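Local structure of alpha-1,4-endofucoidanase (Mariniflexile fucanivorans, 6DLH) at residues T529-S534 with Y559-D564. The protein hydrolyses alpha-1,4-linked fucose chains of sulfated fucoidan internally, as a retaining endo-acting enzyme of glycoside hydrolase family 107. Sequence-based numbering, arbitrary orientation.
Sequences TPVWFS and YDFEGD. With CA (calcium ion), chain G.
V531 CG2 meets the F561 ring at its edge, near the ring plane, 4.3 Å from CE1. One face of that ring lies against Y559, whose CE2 sits over the ring centre, while Y559 receives F561 CD2 at its own edge; the Y559 hydroxyl is hydrogen-bonded to H518. In the plane of the F561 ring, at the edge, lies a water that donates to T529 O and accepts from F561 N, linking the two backbones. V531 and Y559 form an antiparallel hydrogen-bonded pair, in which V531 N donates to Y559 O and Y559 N to V531 O, both at 2.9 Å. This short two-stranded ladder leads directly into a calcium site of what is probably an Ig-like module, apart from the parallel-sheet catalytic domain. There P530 and D560 run side by side, P530 CB 3.6 Å from D560 OD2, which binds the calcium ion at 2.5 Å. E562 OE1, D564 OD2, a water, G528 O and D609 OD2 complete the shell. D560 CG lies anti to the backbone N (chi1 -175°), and OD1 of the same carboxylate accepts from E562 N, forming an Asx turn, and from D564 N, the two donors approaching from opposite faces of the carboxylate.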
loop_
_atom_site.group_PDB
_atom_site.type_symbol
_atom_site.label_atom_id
_atom_site.label_comp_id
_atom_site.label_asym_id
_atom_site.label_seq_id
_atom_site.Cartn_x
_atom_site.Cartn_y
_atom_site.Cartn_z
ATOM N N THR A 529 -20.818 -25.444 6.287
ATOM C CA THR A 529 -19.409 -25.795 6.408
ATOM C C THR A 529 -18.577 -24.861 5.529
ATOM O O THR A 529 -18.912 -24.635 4.363
ATOM C CB THR A 529 -19.169 -27.270 6.047
ATOM O OG1 THR A 529 -20.091 -28.099 6.756
ATOM C CG2 THR A 529 -17.756 -27.743 6.316
ATOM N N PRO A 530 -17.480 -24.265 6.058
ATOM C CA PRO A 530 -16.554 -23.498 5.223
ATOM C C PRO A 530 -15.706 -24.493 4.435
ATOM O O PRO A 530 -15.353 -25.541 4.969
ATOM C CB PRO A 530 -15.732 -22.713 6.254
ATOM C CG PRO A 530 -15.724 -23.611 7.473
ATOM C CD PRO A 530 -17.085 -24.281 7.476
ATOM N N VAL A 531 -15.403 -24.155 3.172
ATOM C CA VAL A 531 -14.846 -25.101 2.211
ATOM C C VAL A 531 -13.580 -24.540 1.564
ATOM O O VAL A 531 -13.480 -23.341 1.322
ATOM C CB VAL A 531 -15.881 -25.486 1.134
ATOM C CG1 VAL A 531 -16.949 -26.430 1.660
ATOM C CG2 VAL A 531 -16.506 -24.268 0.472
ATOM N N TRP A 532 -12.633 -25.435 1.254
ATOM C CA TRP A 532 -11.465 -25.109 0.447
ATOM C C TRP A 532 -11.809 -25.182 -1.044
ATOM O O TRP A 532 -12.813 -25.779 -1.424
ATOM C CB TRP A 532 -10.303 -26.046 0.787
ATOM C CG TRP A 532 -9.752 -25.898 2.171
ATOM C CD1 TRP A 532 -10.107 -26.615 3.277
ATOM C CD2 TRP A 532 -8.710 -25.002 2.596
ATOM N NE1 TRP A 532 -9.368 -26.224 4.361
ATOM C CE2 TRP A 532 -8.505 -25.231 3.976
ATOM C CE3 TRP A 532 -7.946 -24.018 1.955
ATOM C CZ2 TRP A 532 -7.564 -24.518 4.719
ATOM C CZ3 TRP A 532 -7.017 -23.315 2.691
ATOM C CH2 TRP A 532 -6.828 -23.566 4.051
ATOM N N PHE A 533 -10.962 -24.565 -1.882
ATOM C CA PHE A 533 -11.177 -24.524 -3.322
ATOM C C PHE A 533 -11.020 -25.924 -3.923
ATOM O O PHE A 533 -11.856 -26.354 -4.714
ATOM C CB PHE A 533 -10.271 -23.485 -3.993
ATOM C CG PHE A 533 -10.275 -23.529 -5.502
ATOM C CD1 PHE A 533 -11.324 -22.979 -6.228
ATOM C CD2 PHE A 533 -9.240 -24.144 -6.195
ATOM C CE1 PHE A 533 -11.333 -23.040 -7.615
ATOM C CE2 PHE A 533 -9.252 -24.209 -7.582
ATOM C CZ PHE A 533 -10.297 -23.656 -8.290
ATOM N N SER A 534 -9.952 -26.624 -3.526
ATOM C CA SER A 534 -9.694 -27.976 -3.994
ATOM C C SER A 534 -8.850 -28.749 -2.985
ATOM O O SER A 534 -8.376 -28.199 -1.990
ATOM C CB SER A 534 -9.055 -27.974 -5.361
ATOM O OG SER A 534 -7.722 -27.503 -5.286
ATOM N N TYR A 559 -13.717 -20.455 1.364
ATOM C CA TYR A 559 -14.911 -19.622 1.343
ATOM C C TYR A 559 -15.984 -20.147 2.298
ATOM O O TYR A 559 -15.980 -21.319 2.661
ATOM C CB TYR A 559 -15.435 -19.468 -0.089
ATOM C CG TYR A 559 -16.601 -18.524 -0.223
ATOM C CD1 TYR A 559 -16.428 -17.149 -0.120
ATOM C CD2 TYR A 559 -17.885 -19.003 -0.442
ATOM C CE1 TYR A 559 -17.499 -16.277 -0.244
ATOM C CE2 TYR A 559 -18.966 -18.142 -0.561
ATOM C CZ TYR A 559 -18.773 -16.776 -0.463
ATOM O OH TYR A 559 -19.836 -15.926 -0.586
ATOM N N ASP A 560 -16.906 -19.253 2.685
ATOM C CA ASP A 560 -18.001 -19.567 3.590
ATOM C C ASP A 560 -19.278 -18.910 3.076
ATOM O O ASP A 560 -19.324 -17.695 2.873
ATOM C CB ASP A 560 -17.693 -19.133 5.027
ATOM C CG ASP A 560 -18.769 -19.546 6.019
ATOM O OD1 ASP A 560 -19.875 -18.936 6.004
ATOM O OD2 ASP A 560 -18.511 -20.482 6.789
ATOM N N PHE A 561 -20.328 -19.720 2.906
ATOM C CA PHE A 561 -21.490 -19.264 2.157
ATOM C C PHE A 561 -22.410 -18.410 3.022
ATOM O O PHE A 561 -23.358 -17.828 2.501
ATOM C CB PHE A 561 -22.214 -20.428 1.473
ATOM C CG PHE A 561 -21.580 -20.834 0.169
ATOM C CD1 PHE A 561 -20.553 -21.766 0.139
ATOM C CD2 PHE A 561 -21.993 -20.262 -1.027
ATOM C CE1 PHE A 561 -19.956 -22.122 -1.062
ATOM C CE2 PHE A 561 -21.400 -20.622 -2.229
ATOM C CZ PHE A 561 -20.379 -21.550 -2.241
ATOM N N GLU A 562 -22.120 -18.329 4.327
ATOM C CA GLU A 562 -22.910 -17.491 5.221
ATOM C C GLU A 562 -22.100 -16.260 5.625
ATOM O O GLU A 562 -22.569 -15.450 6.421
ATOM C CB GLU A 562 -23.383 -18.264 6.456
ATOM C CG GLU A 562 -24.237 -19.480 6.130
ATOM C CD GLU A 562 -23.457 -20.669 5.596
ATOM O OE1 GLU A 562 -22.376 -20.975 6.157
ATOM O OE2 GLU A 562 -23.933 -21.285 4.615
ATOM N N GLY A 563 -20.885 -16.147 5.071
ATOM C CA GLY A 563 -20.002 -15.020 5.319
ATOM C C GLY A 563 -19.517 -14.966 6.766
ATOM O O GLY A 563 -19.227 -13.886 7.274
ATOM N N ASP A 564 -19.443 -16.135 7.416
ATOM C CA ASP A 564 -18.926 -16.255 8.772
ATOM C C ASP A 564 -17.425 -15.974 8.767
ATOM O O ASP A 564 -16.740 -16.306 7.803
ATOM C CB ASP A 564 -19.212 -17.636 9.374
ATOM C CG ASP A 564 -20.690 -17.976 9.497
ATOM O OD1 ASP A 564 -21.489 -17.060 9.768
ATOM O OD2 ASP A 564 -21.035 -19.155 9.316
HETATM CA CA CA G . -20.731 -21.106 7.789
HETATM O O HOH W 1 -20.394 -22.645 3.513
HETATM O O HOH W 2 -22.391 -22.103 9.488
#